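Local structure of dTDP-4-dehydrorhamnose reductase (Bacillus anthracis, 3SC6) at residues F221-M233 with P271-E283. The protein catalyses the NADPH-dependent reduction of dTDP-4-dehydrorhamnose to dTDP-L-rhamnose, the sugar nucleotide made by the rhamnose biosynthetic pathway. Sequence-based numbering, arbitrary orientation.
Sequences FEFAKKIFSYANM and PSWEEGLERFFIE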
# COMPACT_ATOMS: atom_id res chain seq x y z
N PHE A 221 -15.51 3.86 -11.24
CA PHE A 221 -16.31 4.56 -12.23
C PHE A 221 -16.12 6.08 -12.13
O PHE A 221 -15.70 6.72 -13.10
CB PHE A 221 -17.78 4.17 -12.06
CG PHE A 221 -18.72 4.85 -13.00
CD1 PHE A 221 -18.91 4.37 -14.28
CD2 PHE A 221 -19.46 5.94 -12.57
CE1 PHE A 221 -19.79 4.99 -15.14
CE2 PHE A 221 -20.35 6.56 -13.43
CZ PHE A 221 -20.52 6.09 -14.72
N GLU A 222 -16.41 6.67 -10.97
CA GLU A 222 -16.25 8.11 -10.77
C GLU A 222 -14.79 8.50 -10.91
O GLU A 222 -14.46 9.59 -11.39
CB GLU A 222 -16.75 8.54 -9.39
CG GLU A 222 -18.22 8.31 -9.15
CD GLU A 222 -18.65 8.71 -7.74
OE1 GLU A 222 -17.78 9.08 -6.93
OE2 GLU A 222 -19.87 8.64 -7.46
N PHE A 223 -13.91 7.61 -10.46
CA PHE A 223 -12.48 7.83 -10.52
C PHE A 223 -12.09 7.84 -11.99
O PHE A 223 -11.35 8.72 -12.44
CB PHE A 223 -11.76 6.74 -9.71
CG PHE A 223 -10.26 6.86 -9.70
CD1 PHE A 223 -9.65 7.87 -8.98
CD2 PHE A 223 -9.47 5.90 -10.28
CE1 PHE A 223 -8.28 7.97 -8.93
CE2 PHE A 223 -8.10 5.99 -10.23
CZ PHE A 223 -7.50 7.03 -9.55
N ALA A 224 -12.62 6.88 -12.75
CA ALA A 224 -12.33 6.79 -14.18
C ALA A 224 -12.70 8.10 -14.86
O ALA A 224 -11.88 8.69 -15.57
CB ALA A 224 -13.08 5.63 -14.80
N LYS A 225 -13.93 8.57 -14.65
CA LYS A 225 -14.38 9.83 -15.26
C LYS A 225 -13.44 10.98 -14.98
O LYS A 225 -13.01 11.68 -15.89
CB LYS A 225 -15.77 10.26 -14.76
CG LYS A 225 -16.95 9.39 -15.12
CD LYS A 225 -18.22 10.03 -14.56
CE LYS A 225 -19.48 9.26 -14.91
NZ LYS A 225 -19.71 9.19 -16.38
N LYS A 226 -13.12 11.17 -13.71
CA LYS A 226 -12.24 12.26 -13.32
C LYS A 226 -10.81 12.11 -13.85
O LYS A 226 -10.08 13.10 -13.95
CB LYS A 226 -12.34 12.53 -11.82
CG LYS A 226 -11.49 13.70 -11.35
CD LYS A 226 -11.81 14.11 -9.92
CE LYS A 226 -13.27 14.62 -9.81
NZ LYS A 226 -13.62 15.05 -8.43
N ILE A 227 -10.40 10.89 -14.21
CA ILE A 227 -9.06 10.71 -14.75
C ILE A 227 -9.06 11.33 -16.14
O ILE A 227 -8.11 12.01 -16.53
CB ILE A 227 -8.63 9.22 -14.84
CG1 ILE A 227 -8.49 8.63 -13.44
CG2 ILE A 227 -7.29 9.10 -15.53
CD1 ILE A 227 -8.06 7.18 -13.42
N PHE A 228 -10.15 11.13 -16.87
CA PHE A 228 -10.28 11.68 -18.22
C PHE A 228 -10.55 13.18 -18.14
O PHE A 228 -10.25 13.91 -19.07
CB PHE A 228 -11.39 11.00 -19.02
CG PHE A 228 -11.21 9.52 -19.17
CD1 PHE A 228 -10.01 9.00 -19.59
CD2 PHE A 228 -12.27 8.65 -18.95
CE1 PHE A 228 -9.83 7.64 -19.74
CE2 PHE A 228 -12.10 7.29 -19.11
CZ PHE A 228 -10.88 6.78 -19.50
N SER A 229 -11.12 13.62 -17.02
CA SER A 229 -11.41 15.03 -16.83
C SER A 229 -10.09 15.80 -16.83
O SER A 229 -9.94 16.78 -17.56
CB SER A 229 -12.17 15.26 -15.52
OG SER A 229 -12.46 16.63 -15.34
N TYR A 230 -9.13 15.35 -16.01
CA TYR A 230 -7.82 16.01 -15.95
C TYR A 230 -6.99 15.70 -17.19
O TYR A 230 -6.19 16.52 -17.63
CB TYR A 230 -7.02 15.64 -14.70
CG TYR A 230 -7.62 16.11 -13.39
CD1 TYR A 230 -7.46 17.42 -12.97
CD2 TYR A 230 -8.27 15.23 -12.54
CE1 TYR A 230 -7.99 17.86 -11.77
CE2 TYR A 230 -8.79 15.65 -11.33
CZ TYR A 230 -8.65 16.97 -10.95
OH TYR A 230 -9.16 17.40 -9.75
N ALA A 231 -7.18 14.51 -17.76
CA ALA A 231 -6.45 14.11 -18.95
C ALA A 231 -7.00 14.88 -20.16
O ALA A 231 -6.35 14.98 -21.20
CB ALA A 231 -6.57 12.62 -19.18
N ASN A 232 -8.21 15.43 -19.99
CA ASN A 232 -8.88 16.19 -21.03
C ASN A 232 -9.09 15.32 -22.27
O ASN A 232 -8.72 15.68 -23.39
CB ASN A 232 -8.09 17.47 -21.36
CG ASN A 232 -8.81 18.37 -22.37
OD1 ASN A 232 -9.93 18.09 -22.79
ND2 ASN A 232 -8.15 19.46 -22.75
N MET A 233 -9.67 14.14 -22.05
CA MET A 233 -9.95 13.18 -23.11
C MET A 233 -11.45 12.94 -23.15
O MET A 233 -12.06 12.61 -22.13
CB MET A 233 -9.21 11.85 -22.87
CG MET A 233 -7.69 11.98 -22.74
SD MET A 233 -6.83 10.40 -22.52
CE MET A 233 -5.21 10.77 -23.15
N PRO A 271 -4.26 14.58 1.60
CA PRO A 271 -5.02 15.31 0.61
C PRO A 271 -6.15 14.42 0.10
O PRO A 271 -6.13 13.21 0.35
CB PRO A 271 -4.01 15.58 -0.51
CG PRO A 271 -2.67 15.35 0.10
CD PRO A 271 -2.87 14.34 1.18
N SER A 272 -7.11 14.99 -0.61
CA SER A 272 -8.22 14.20 -1.14
C SER A 272 -7.69 13.38 -2.32
O SER A 272 -6.69 13.75 -2.93
CB SER A 272 -9.35 15.11 -1.60
OG SER A 272 -8.90 15.99 -2.62
N TRP A 273 -8.36 12.27 -2.62
CA TRP A 273 -7.94 11.42 -3.73
C TRP A 273 -7.96 12.24 -5.00
O TRP A 273 -7.14 12.07 -5.90
CB TRP A 273 -8.86 10.20 -3.88
CG TRP A 273 -10.29 10.54 -4.19
CD1 TRP A 273 -11.30 10.73 -3.29
CD2 TRP A 273 -10.86 10.74 -5.48
NE1 TRP A 273 -12.47 11.03 -3.95
CE2 TRP A 273 -12.23 11.04 -5.30
CE3 TRP A 273 -10.35 10.70 -6.78
CZ2 TRP A 273 -13.09 11.30 -6.36
CZ3 TRP A 273 -11.21 10.95 -7.84
CH2 TRP A 273 -12.56 11.25 -7.62
N GLU A 274 -8.93 13.14 -5.05
CA GLU A 274 -9.14 14.04 -6.18
C GLU A 274 -7.91 14.91 -6.33
O GLU A 274 -7.40 15.11 -7.43
CB GLU A 274 -10.36 14.91 -5.88
CG GLU A 274 -11.62 14.11 -5.64
CD GLU A 274 -12.81 14.95 -5.25
OE1 GLU A 274 -12.66 16.18 -5.10
OE2 GLU A 274 -13.91 14.37 -5.07
N GLU A 275 -7.43 15.40 -5.19
CA GLU A 275 -6.26 16.26 -5.13
C GLU A 275 -4.97 15.45 -5.28
O GLU A 275 -3.96 15.95 -5.78
CB GLU A 275 -6.29 17.03 -3.82
CG GLU A 275 -5.17 18.00 -3.61
CD GLU A 275 -5.34 18.76 -2.31
OE1 GLU A 275 -4.46 19.59 -2.00
OE2 GLU A 275 -6.35 18.54 -1.62
N GLY A 276 -5.00 14.19 -4.83
CA GLY A 276 -3.83 13.32 -4.93
C GLY A 276 -3.57 12.96 -6.38
O GLY A 276 -2.42 12.79 -6.79
N LEU A 277 -4.65 12.85 -7.14
CA LEU A 277 -4.59 12.52 -8.56
C LEU A 277 -4.03 13.69 -9.37
O LEU A 277 -3.39 13.49 -10.40
CB LEU A 277 -5.98 12.14 -9.07
CG LEU A 277 -6.13 11.75 -10.55
CD1 LEU A 277 -5.22 10.58 -10.91
CD2 LEU A 277 -7.57 11.42 -10.85
N GLU A 278 -4.28 14.92 -8.91
CA GLU A 278 -3.79 16.09 -9.63
C GLU A 278 -2.28 16.07 -9.70
O GLU A 278 -1.70 16.17 -10.78
CB GLU A 278 -4.19 17.39 -8.93
CG GLU A 278 -5.67 17.65 -8.81
CD GLU A 278 -5.96 18.99 -8.15
OE1 GLU A 278 -5.00 19.75 -7.88
OE2 GLU A 278 -7.15 19.30 -7.90
N ARG A 279 -1.64 15.93 -8.54
CA ARG A 279 -0.18 15.92 -8.47
C ARG A 279 0.44 14.75 -9.24
O ARG A 279 1.63 14.74 -9.52
CB ARG A 279 0.31 16.07 -7.01
CG ARG A 279 1.82 16.26 -6.87
CD ARG A 279 2.22 16.73 -5.45
NE ARG A 279 1.98 15.81 -4.35
CZ ARG A 279 2.89 14.98 -3.84
NH1 ARG A 279 2.57 14.19 -2.82
NH2 ARG A 279 4.13 14.94 -4.33
N PHE A 280 -0.39 13.77 -9.61
CA PHE A 280 0.08 12.62 -10.37
C PHE A 280 0.42 13.06 -11.78
O PHE A 280 1.50 12.77 -12.29
CB PHE A 280 -0.96 11.51 -10.43
CG PHE A 280 -0.57 10.38 -11.33
CD1 PHE A 280 0.20 9.33 -10.87
CD2 PHE A 280 -0.96 10.39 -12.66
CE1 PHE A 280 0.57 8.30 -11.71
CE2 PHE A 280 -0.60 9.36 -13.51
CZ PHE A 280 0.17 8.31 -13.03
N PHE A 281 -0.51 13.76 -12.43
CA PHE A 281 -0.29 14.25 -13.79
C PHE A 281 0.80 15.31 -13.81
O PHE A 281 1.62 15.35 -14.73
CB PHE A 281 -1.57 14.84 -14.40
CG PHE A 281 -2.67 13.83 -14.60
CD1 PHE A 281 -2.75 13.10 -15.79
CD2 PHE A 281 -3.64 13.63 -13.64
CE1 PHE A 281 -3.77 12.18 -15.98
CE2 PHE A 281 -4.66 12.71 -13.83
CZ PHE A 281 -4.73 11.99 -15.01
N ILE A 282 0.82 16.17 -12.79
CA ILE A 282 1.81 17.24 -12.69
C ILE A 282 3.24 16.70 -12.67
O ILE A 282 4.12 17.23 -13.35
CB ILE A 282 1.60 18.10 -11.42
CG1 ILE A 282 0.24 18.81 -11.47
CG2 ILE A 282 2.69 19.15 -11.31
CD1 ILE A 282 -0.04 19.67 -10.26
N GLU A 283 3.45 15.63 -11.90
CA GLU A 283 4.78 15.02 -11.78
C GLU A 283 5.15 14.06 -12.92
O GLU A 283 6.34 13.88 -13.20
CB GLU A 283 4.90 14.33 -10.42
CG GLU A 283 4.77 15.29 -9.24
CD GLU A 283 4.88 14.60 -7.89
OE1 GLU A 283 4.95 13.35 -7.85
OE2 GLU A 283 4.87 15.31 -6.87
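Leu-277 fits as a knob into a hole formed by Phe-223, Lys-226, Ile-227 and Tyr-230, where helices 221-231 and 273-283 pack with their N-to-C directions 41° apart. With CG anti to the backbone N, the side chain reaches across and delivers CD2 to the hole, 3.9 Å from Ile-227 CG1. A branched aliphatic tip suits this hole, since one methyl can touch several walls at once.

Aromatic rings fill the gap to either side of the leucine along helix 273-283. Toward the N-terminal end, Trp-273 passes Phe-223 obliquely, their planes at 60°, with CZ3 of the indole 3.6 Å from Phe-223 CD1. One turn beyond Leu-277, Phe-281 receives an off-centre CH-pi contact from Tyr-230, whose CB stands 4.3 Å from the ring centroid. Ile-227 CG2 meets the edge of that same ring, and the small methyl of Ala-231 lets the ring come close, CB touching CE1 of Phe-281.

Polar groups border the apolar strip. The long Lys-226 chain passes across the indole at a slant, its CD 3.7 Å from Trp-273 CH2, then bends at chi3 (-64°) to carry NZ to a rather long salt bridge, 3.4 Å from Glu-274 OE2. Tyr-230 spreads its ring beside Glu-278 CG, bringing OH to 3.3 Å from Glu-278 OE2.

Phe-223 and Phe-280 both rest on Val-165, so helix 164-172 backs the pair, in the smaller lobe beside the Rossmann-type sheet that probably takes the sugar nucleotide. The contact is mainly apolar and aromatic, while Lys-226 and Tyr-230 pair an apolar chain or ring with a polar end suited to the more solvent-accessible border.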